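PDB 4FYE: SidF, inhibitor of growth family, member 3 from Legionella pneumophila subsp. pneumophila, which acts as a phosphoinositide phosphatase, probably removing the 3-phosphate of phosphatidylinositol 3,4,5-trisphosphate. Local coordinates for residues Arg273-Phe279 against Glu375-Val380; Ile290-Thr294 against Tyr379-Met383. The protein carries 1 engineered substitution. All blocks are in the same frame, centred on the assembly; numbering follows the deposited sequence.

Overall arrangement
Both contacts use helix 373-387 and share Y379 and V380, with centres about 7 Å apart, and both are largely buried. In contact 1 the helix meets the loop between strand 260-268 and helix 284-311; in contact 2 it meets helix 284-311 itself. No hydrogen bond crosses either interface. Contact 1 rests on oblique Met-aromatic and ring-ring contacts, whereas contact 2 is a helix crossing centred on a CH-pi contact, a lysine chain laid over a tyrosine ring. M274 of the loop packs on T294, and F279 on I290, so loop and following helix form one continuous surface against the shared helix. E375 and K291 lie over opposite faces of Y379.

Contact 1 of 2, residues Arg273-Phe279 against Glu375-Val380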
ATOM      1  N   ARG A 273       5.813  -8.732   4.816  1.00 78.59           N
ATOM      2  CA  ARG A 273       5.250  -9.989   4.364  1.00 68.60           C
ATOM      3  C   ARG A 273       5.753 -11.040   5.295  1.00 65.50           C
ATOM      4  O   ARG A 273       5.463 -12.216   5.147  1.00 60.85           O
ATOM      5  CB  ARG A 273       5.763 -10.319   2.976  1.00 71.65           C
ATOM      6  CG  ARG A 273       4.959  -9.720   1.851  1.00 63.12           C
ATOM      7  CD  ARG A 273       5.853  -9.423   0.675  1.00 55.81           C
ATOM      8  NE  ARG A 273       5.666  -8.062   0.225  1.00 50.75           N
ATOM      9  CZ  ARG A 273       5.348  -7.733  -1.014  1.00 56.42           C
ATOM     10  NH1 ARG A 273       5.188  -8.673  -1.923  1.00 55.07           N
ATOM     11  NH2 ARG A 273       5.190  -6.467  -1.338  1.00 49.14           N
ATOM     12  N   MET A 274       6.564 -10.605   6.237  1.00 67.33           N
ATOM     13  CA  MET A 274       7.229 -11.509   7.073  1.00 66.41           C
ATOM     14  C   MET A 274       6.902 -11.154   8.456  1.00 67.63           C
ATOM     15  O   MET A 274       6.761  -9.990   8.772  1.00 68.90           O
ATOM     16  CB  MET A 274       8.687 -11.384   6.843  1.00 70.00           C
ATOM     17  CG  MET A 274       9.158  -9.983   6.966  1.00 64.40           C
ATOM     18  SD  MET A 274      10.872 -10.215   7.452  1.00 73.32           S
ATOM     19  CE  MET A 274      11.508 -10.294   5.786  1.00 74.23           C
ATOM     20  N   PRO A 275       6.769 -12.175   9.300  1.00 73.81           N
ATOM     21  CA  PRO A 275       6.488 -11.886  10.687  1.00 76.91           C
ATOM     22  C   PRO A 275       7.764 -11.391  11.391  1.00 83.20           C
ATOM     23  O   PRO A 275       8.557 -12.160  11.950  1.00 85.05           O
ATOM     24  CB  PRO A 275       5.977 -13.227  11.228  1.00 76.97           C
ATOM     25  CG  PRO A 275       6.285 -14.267  10.176  1.00 69.77           C
ATOM     26  CD  PRO A 275       7.023 -13.608   9.056  1.00 65.26           C
ATOM     27  N   TYR A 276       7.944 -10.091  11.300  1.00 91.32           N
ATOM     28  CA  TYR A 276       8.972  -9.320  11.994  1.00109.90           C
ATOM     29  C   TYR A 276       9.325  -9.719  13.445  1.00108.97           C
ATOM     30  O   TYR A 276      10.493  -9.946  13.760  1.00108.76           O
ATOM     31  CB  TYR A 276       8.558  -7.833  11.978  1.00124.08           C
ATOM     32  CG  TYR A 276       7.075  -7.494  12.294  1.00132.94           C
ATOM     33  CD1 TYR A 276       6.126  -8.477  12.680  1.00138.84           C
ATOM     34  CD2 TYR A 276       6.637  -6.171  12.223  1.00126.78           C
ATOM     35  CE1 TYR A 276       4.803  -8.137  12.956  1.00131.93           C
ATOM     36  CE2 TYR A 276       5.324  -5.821  12.495  1.00133.66           C
ATOM     37  CZ  TYR A 276       4.416  -6.795  12.861  1.00134.23           C
ATOM     38  OH  TYR A 276       3.134  -6.394  13.124  1.00133.06           O
ATOM     39  N   SER A 277       8.303  -9.815  14.287  1.00107.66           N
ATOM     40  CA  SER A 277       8.459  -9.967  15.728  1.00112.18           C
ATOM     41  C   SER A 277       9.192 -11.240  16.121  1.00112.51           C
ATOM     42  O   SER A 277       9.985 -11.257  17.056  1.00106.00           O
ATOM     43  CB  SER A 277       7.089  -9.938  16.400  1.00110.70           C
ATOM     44  OG  SER A 277       6.180 -10.783  15.721  1.00113.65           O
ATOM     45  N   ASP A 278       8.922 -12.307  15.393  1.00110.30           N
ATOM     46  CA  ASP A 278       9.460 -13.611  15.719  1.00115.87           C
ATOM     47  C   ASP A 278      10.978 -13.591  15.589  1.00117.61           C
ATOM     48  O   ASP A 278      11.666 -14.479  16.079  1.00124.30           O
ATOM     49  CB  ASP A 278       8.841 -14.678  14.817  1.00116.66           C
ATOM     50  CG  ASP A 278       7.340 -14.797  15.003  1.00111.18           C
ATOM     51  OD1 ASP A 278       6.903 -15.649  15.800  1.00107.81           O
ATOM     52  OD2 ASP A 278       6.594 -14.034  14.359  1.00105.21           O
ATOM     53  N   PHE A 279      11.482 -12.564  14.917  1.00110.86           N
ATOM     54  CA  PHE A 279      12.883 -12.453  14.520  1.00105.97           C
ATOM     55  C   PHE A 279      13.953 -12.429  15.615  1.00103.83           C
ATOM     56  O   PHE A 279      15.046 -12.944  15.415  1.00108.22           O
ATOM     57  CB  PHE A 279      13.063 -11.225  13.634  1.00102.20           C
ATOM     58  CG  PHE A 279      13.701 -11.527  12.320  1.00 97.98           C
ATOM     59  CD1 PHE A 279      14.974 -12.049  12.265  1.00 85.37           C
ATOM     60  CD2 PHE A 279      13.022 -11.300  11.141  1.00 91.27           C
ATOM     61  CE1 PHE A 279      15.566 -12.334  11.056  1.00 90.84           C
ATOM     62  CE2 PHE A 279      13.608 -11.584   9.927  1.00 93.73           C
ATOM     63  CZ  PHE A 279      14.883 -12.102   9.884  1.00 91.97           C
ATOM     64  N   GLU A 375      16.319  -7.314   6.728  1.00 66.89           N
ATOM     65  CA  GLU A 375      15.590  -8.506   6.233  1.00 63.77           C
ATOM     66  C   GLU A 375      14.340  -8.120   5.465  1.00 58.09           C
ATOM     67  O   GLU A 375      14.032  -8.713   4.429  1.00 61.53           O
ATOM     68  CB  GLU A 375      15.247  -9.470   7.364  1.00 64.81           C
ATOM     69  CG  GLU A 375      16.476 -10.196   7.913  1.00 75.29           C
ATOM     70  CD  GLU A 375      17.382  -9.294   8.799  1.00 84.31           C
ATOM     71  OE1 GLU A 375      16.901  -8.524   9.680  1.00 82.82           O
ATOM     72  OE2 GLU A 375      18.609  -9.377   8.617  1.00 91.95           O
ATOM     73  N   GLN A 376      13.645  -7.093   5.929  1.00 54.70           N
ATOM     74  CA  GLN A 376      12.398  -6.661   5.249  1.00 53.61           C
ATOM     75  C   GLN A 376      12.706  -6.316   3.845  1.00 52.36           C
ATOM     76  O   GLN A 376      11.854  -6.447   2.955  1.00 55.92           O
ATOM     77  CB  GLN A 376      11.769  -5.442   5.904  1.00 50.16           C
ATOM     78  CG  GLN A 376      11.326  -5.675   7.320  1.00 53.89           C
ATOM     79  CD  GLN A 376      10.746  -4.410   7.940  1.00 59.28           C
ATOM     80  OE1 GLN A 376      11.054  -4.022   9.097  1.00 61.96           O
ATOM     81  NE2 GLN A 376       9.915  -3.757   7.180  1.00 59.78           N
ATOM     82  N   PHE A 377      13.948  -5.910   3.621  1.00 52.71           N
ATOM     83  CA  PHE A 377      14.386  -5.648   2.266  1.00 52.47           C
ATOM     84  C   PHE A 377      14.789  -6.976   1.672  1.00 54.63           C
ATOM     85  O   PHE A 377      14.247  -7.414   0.664  1.00 53.59           O
ATOM     86  CB  PHE A 377      15.529  -4.616   2.210  1.00 50.23           C
ATOM     87  CG  PHE A 377      16.313  -4.661   0.928  1.00 52.91           C
ATOM     88  CD1 PHE A 377      15.744  -4.238  -0.256  1.00 51.76           C
ATOM     89  CD2 PHE A 377      17.596  -5.166   0.906  1.00 55.52           C
ATOM     90  CE1 PHE A 377      16.450  -4.273  -1.446  1.00 54.33           C
ATOM     91  CE2 PHE A 377      18.315  -5.235  -0.294  1.00 60.78           C
ATOM     92  CZ  PHE A 377      17.742  -4.778  -1.481  1.00 54.96           C
ATOM     93  N   GLU A 378      15.723  -7.625   2.335  1.00 58.89           N
ATOM     94  CA  GLU A 378      16.382  -8.785   1.753  1.00 63.03           C
ATOM     95  C   GLU A 378      15.482 -10.003   1.479  1.00 62.98           C
ATOM     96  O   GLU A 378      15.547 -10.560   0.386  1.00 66.81           O
ATOM     97  CB  GLU A 378      17.619  -9.163   2.534  1.00 64.77           C
ATOM     98  CG  GLU A 378      18.860  -8.832   1.747  1.00 77.82           C
ATOM     99  CD  GLU A 378      20.138  -8.964   2.561  1.00 90.96           C
ATOM    100  OE1 GLU A 378      20.442 -10.080   3.078  1.00 96.63           O
ATOM    101  OE2 GLU A 378      20.862  -7.945   2.659  1.00 87.61           O
ATOM    102  N   TYR A 379      14.603 -10.363   2.415  1.00 59.85           N
ATOM    103  CA  TYR A 379      13.758 -11.540   2.247  1.00 55.32           C
ATOM    104  C   TYR A 379      12.683 -11.356   1.194  1.00 55.96           C
ATOM    105  O   TYR A 379      12.277 -12.315   0.521  1.00 56.62           O
ATOM    106  CB  TYR A 379      13.091 -11.885   3.554  1.00 53.99           C
ATOM    107  CG  TYR A 379      14.016 -12.436   4.609  1.00 57.97           C
ATOM    108  CD1 TYR A 379      15.399 -12.290   4.502  1.00 60.95           C
ATOM    109  CD2 TYR A 379      13.518 -13.111   5.712  1.00 57.34           C
ATOM    110  CE1 TYR A 379      16.264 -12.811   5.449  1.00 60.22           C
ATOM    111  CE2 TYR A 379      14.378 -13.566   6.687  1.00 62.07           C
ATOM    112  CZ  TYR A 379      15.734 -13.418   6.525  1.00 58.91           C
ATOM    113  OH  TYR A 379      16.565 -13.914   7.423  1.00 70.39           O
ATOM    114  N   VAL A 380      12.195 -10.130   1.075  1.00 52.57           N
ATOM    115  CA  VAL A 380      11.041  -9.892   0.244  1.00 49.40           C
ATOM    116  C   VAL A 380      11.582  -9.825  -1.160  1.00 51.23           C
ATOM    117  O   VAL A 380      11.077 -10.512  -2.069  1.00 55.25           O
ATOM    118  CB  VAL A 380      10.275  -8.610   0.672  1.00 52.08           C
ATOM    119  CG1 VAL A 380       9.365  -8.136  -0.441  1.00 55.28           C
ATOM    120  CG2 VAL A 380       9.481  -8.815   1.963  1.00 45.43           C
TER
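M274 reaches from the loop to Y379 of the helix, its chain bending at the end toward the base of the tyrosine. The M274 SD atom lies 5.2 Å from the centroid of the Y379 ring and 48° off its normal, an oblique Met-aromatic contact. The same sulfur sits at the edge of the F279 ring, in its plane. A flexible, polarisable methionine suits this place between two rings.

The aromatic pair is likewise oblique: F279 and Y379 approach from opposite directions, with planes 39° apart and F279 CZ 3.6 Å from Y379 CE2. The Y379 hydroxyl lies beside the edge of the F279 ring.

These residues join the first half of helix 373-387 to the loop that follows strand 260-268, in the mixed alpha-beta phosphatase domain. Q376 and Y276 both touch K647, in the loop between strand 641-645 and helix 652-668. That loop is probably part of the phosphate-binding loop: its sequence resembles the CX5R signature of cysteine-based phosphatases, with serine at the cysteine position in the deposited chain, and a phosphate ion, possibly from the crystallisation liquor, lies about 6 Å from the Q376 side chain.

Charged residues contribute mainly carbon here. E375 CB is 3.7 Å from F279 CE2 and also rests over the centre of the Y379 ring, one helical turn on. The bend at chi2 (74°) folds the E375 carboxylate back, leaving OE1 above the rim of the F279 face. R273 crosses V380 at about a right angle, and V380 CG1 comes over one face of the guanidinium, 3.8 Å from R273 NE. A branched valine gives this flat group a compact surface, while R273 NH1 is held by Q298 and R273 NH2 by a salt bridge to E356.

Contact 2 of 2, residues Ile290-Thr294 against Tyr379-Met383; sequences IKAVT and YVRQM
Y379 is held at its ring by helix 284-311, where two helices pack across each other: the short segments 290-294 and 379-383 approach to 9.5 Å between axes at a crossing angle of -55°. K291 CG sits 3.8 Å from the centroid of the Y379 ring and only 8° off its normal, a CH-pi contact almost exactly over the centre. Lysine suits this place because its long aliphatic chain can cover a ring while its charge goes further. A bend at chi3 (-97°) carries K291 CE along the ring toward its hydroxyl end, 3.8 Å from Y379 OH, and the ammonium continues to a salt bridge with E536 of helix 522-583. At the ring edge I290 CG2 approaches in plane, 3.8 Å from Y379 CE2, a branched methyl well shaped to meet a ring margin; T294 lies nearer the backbone of the tyrosine.

V380 offers mainly its backbone, its CA facing T294 OG1 where the two helices lie close. Q382 points from the next turn toward K291, its extended chain reaching the lysine's CD region, and also touches E536 and Y502.

M383, one turn beyond Y379, closes the interface with a sulfur-bearing chain that lies against polar atoms of helix 284-311. This chain, bent at both chi2 and chi3, fits beside T294 and L295 and is backed by Y502 of helix 482-514. M383 CG passes the T294 hydroxyl, and M383 SD comes to rest 3.6 Å from K291 O.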
ATOM      1  N   ILE A 290      11.409 -18.179   8.754  1.00 68.93           N
ATOM      2  CA  ILE A 290      10.950 -16.825   8.480  1.00 66.42           C
ATOM      3  C   ILE A 290      11.049 -16.514   6.993  1.00 66.83           C
ATOM      4  O   ILE A 290      10.105 -15.943   6.419  1.00 65.73           O
ATOM      5  CB  ILE A 290      11.701 -15.777   9.329  1.00 65.13           C
ATOM      6  CG1 ILE A 290      11.261 -15.913  10.783  1.00 66.93           C
ATOM      7  CG2 ILE A 290      11.374 -14.368   8.835  1.00 60.53           C
ATOM      8  CD1 ILE A 290      12.227 -15.340  11.821  1.00 66.84           C
ATOM      9  N   LYS A 291      12.173 -16.889   6.375  1.00 63.73           N
ATOM     10  CA  LYS A 291      12.306 -16.816   4.913  1.00 65.13           C
ATOM     11  C   LYS A 291      11.194 -17.563   4.174  1.00 65.82           C
ATOM     12  O   LYS A 291      10.775 -17.142   3.103  1.00 67.14           O
ATOM     13  CB  LYS A 291      13.652 -17.358   4.460  1.00 66.24           C
ATOM     14  CG  LYS A 291      14.575 -16.317   3.873  1.00 69.66           C
ATOM     15  CD  LYS A 291      15.974 -16.860   3.558  1.00 75.28           C
ATOM     16  CE  LYS A 291      16.957 -16.555   4.683  1.00 77.68           C
ATOM     17  NZ  LYS A 291      18.370 -16.713   4.251  1.00 82.12           N
ATOM     18  N   ALA A 292      10.734 -18.680   4.740  1.00 68.05           N
ATOM     19  CA  ALA A 292       9.735 -19.513   4.073  1.00 69.48           C
ATOM     20  C   ALA A 292       8.360 -18.876   4.121  1.00 70.25           C
ATOM     21  O   ALA A 292       7.594 -18.964   3.136  1.00 59.65           O
ATOM     22  CB  ALA A 292       9.666 -20.897   4.686  1.00 67.21           C
ATOM     23  N   VAL A 293       8.043 -18.293   5.286  1.00 66.28           N
ATOM     24  CA  VAL A 293       6.755 -17.659   5.461  1.00 63.37           C
ATOM     25  C   VAL A 293       6.670 -16.497   4.498  1.00 61.57           C
ATOM     26  O   VAL A 293       5.614 -16.208   3.964  1.00 63.68           O
ATOM     27  CB  VAL A 293       6.605 -17.127   6.869  1.00 62.06           C
ATOM     28  CG1 VAL A 293       5.453 -16.163   6.963  1.00 54.09           C
ATOM     29  CG2 VAL A 293       6.427 -18.296   7.814  1.00 65.15           C
ATOM     30  N   THR A 294       7.789 -15.846   4.242  1.00 57.73           N
ATOM     31  CA  THR A 294       7.665 -14.713   3.417  1.00 54.26           C
ATOM     32  C   THR A 294       7.372 -15.145   2.000  1.00 56.69           C
ATOM     33  O   THR A 294       6.604 -14.455   1.295  1.00 51.08           O
ATOM     34  CB  THR A 294       8.740 -13.578   3.616  1.00 61.35           C
ATOM     35  OG1 THR A 294       9.463 -13.308   2.413  1.00 66.53           O
ATOM     36  CG2 THR A 294       9.673 -13.765   4.827  1.00 52.82           C
ATOM     37  N   TYR A 379      14.603 -10.363   2.415  1.00 59.85           N
ATOM     38  CA  TYR A 379      13.758 -11.540   2.247  1.00 55.32           C
ATOM     39  C   TYR A 379      12.683 -11.356   1.194  1.00 55.96           C
ATOM     40  O   TYR A 379      12.277 -12.315   0.521  1.00 56.62           O
ATOM     41  CB  TYR A 379      13.091 -11.885   3.554  1.00 53.99           C
ATOM     42  CG  TYR A 379      14.016 -12.436   4.609  1.00 57.97           C
ATOM     43  CD1 TYR A 379      15.399 -12.290   4.502  1.00 60.95           C
ATOM     44  CD2 TYR A 379      13.518 -13.111   5.712  1.00 57.34           C
ATOM     45  CE1 TYR A 379      16.264 -12.811   5.449  1.00 60.22           C
ATOM     46  CE2 TYR A 379      14.378 -13.566   6.687  1.00 62.07           C
ATOM     47  CZ  TYR A 379      15.734 -13.418   6.525  1.00 58.91           C
ATOM     48  OH  TYR A 379      16.565 -13.914   7.423  1.00 70.39           O
ATOM     49  N   VAL A 380      12.195 -10.130   1.075  1.00 52.57           N
ATOM     50  CA  VAL A 380      11.041  -9.892   0.244  1.00 49.40           C
ATOM     51  C   VAL A 380      11.582  -9.825  -1.160  1.00 51.23           C
ATOM     52  O   VAL A 380      11.077 -10.512  -2.069  1.00 55.25           O
ATOM     53  CB  VAL A 380      10.275  -8.610   0.672  1.00 52.08           C
ATOM     54  CG1 VAL A 380       9.365  -8.136  -0.441  1.00 55.28           C
ATOM     55  CG2 VAL A 380       9.481  -8.815   1.963  1.00 45.43           C
ATOM     56  N   ARG A 381      12.660  -9.067  -1.337  1.00 51.35           N
ATOM     57  CA  ARG A 381      13.316  -8.986  -2.642  1.00 54.20           C
ATOM     58  C   ARG A 381      13.754 -10.370  -3.191  1.00 56.72           C
ATOM     59  O   ARG A 381      13.631 -10.642  -4.364  1.00 57.80           O
ATOM     60  CB  ARG A 381      14.431  -7.933  -2.594  1.00 54.64           C
ATOM     61  CG  ARG A 381      15.758  -8.327  -3.188  1.00 65.75           C
ATOM     62  CD  ARG A 381      15.792  -8.140  -4.678  1.00 65.65           C
ATOM     63  NE  ARG A 381      16.374  -9.307  -5.334  1.00 74.86           N
ATOM     64  CZ  ARG A 381      17.041 -10.318  -4.760  1.00 77.84           C
ATOM     65  NH1 ARG A 381      17.269 -10.360  -3.455  1.00 85.72           N
ATOM     66  NH2 ARG A 381      17.490 -11.309  -5.516  1.00 70.81           N
ATOM     67  N   GLN A 382      14.169 -11.273  -2.326  1.00 58.15           N
ATOM     68  CA  GLN A 382      14.576 -12.606  -2.758  1.00 63.61           C
ATOM     69  C   GLN A 382      13.362 -13.479  -3.157  1.00 64.99           C
ATOM     70  O   GLN A 382      13.383 -14.178  -4.202  1.00 64.04           O
ATOM     71  CB  GLN A 382      15.407 -13.222  -1.633  1.00 70.34           C
ATOM     72  CG  GLN A 382      15.598 -14.721  -1.652  1.00 81.14           C
ATOM     73  CD  GLN A 382      16.622 -15.208  -0.628  1.00 90.73           C
ATOM     74  OE1 GLN A 382      17.321 -16.205  -0.882  1.00 93.88           O
ATOM     75  NE2 GLN A 382      16.744 -14.499   0.517  1.00 84.48           N
ATOM     76  N   MET A 383      12.298 -13.425  -2.350  1.00 62.29           N
ATOM     77  CA  MET A 383      11.081 -14.191  -2.659  1.00 62.33           C
ATOM     78  C   MET A 383      10.316 -13.641  -3.914  1.00 60.56           C
ATOM     79  O   MET A 383       9.838 -14.401  -4.744  1.00 59.30           O
ATOM     80  CB  MET A 383      10.195 -14.382  -1.410  1.00 58.94           C
ATOM     81  CG  MET A 383      10.926 -14.844  -0.150  1.00 61.19           C
ATOM     82  SD  MET A 383      11.886 -16.407  -0.201  1.00 75.13           S
ATOM     83  CE  MET A 383      13.132 -16.070  -1.401  1.00 72.70           C
TER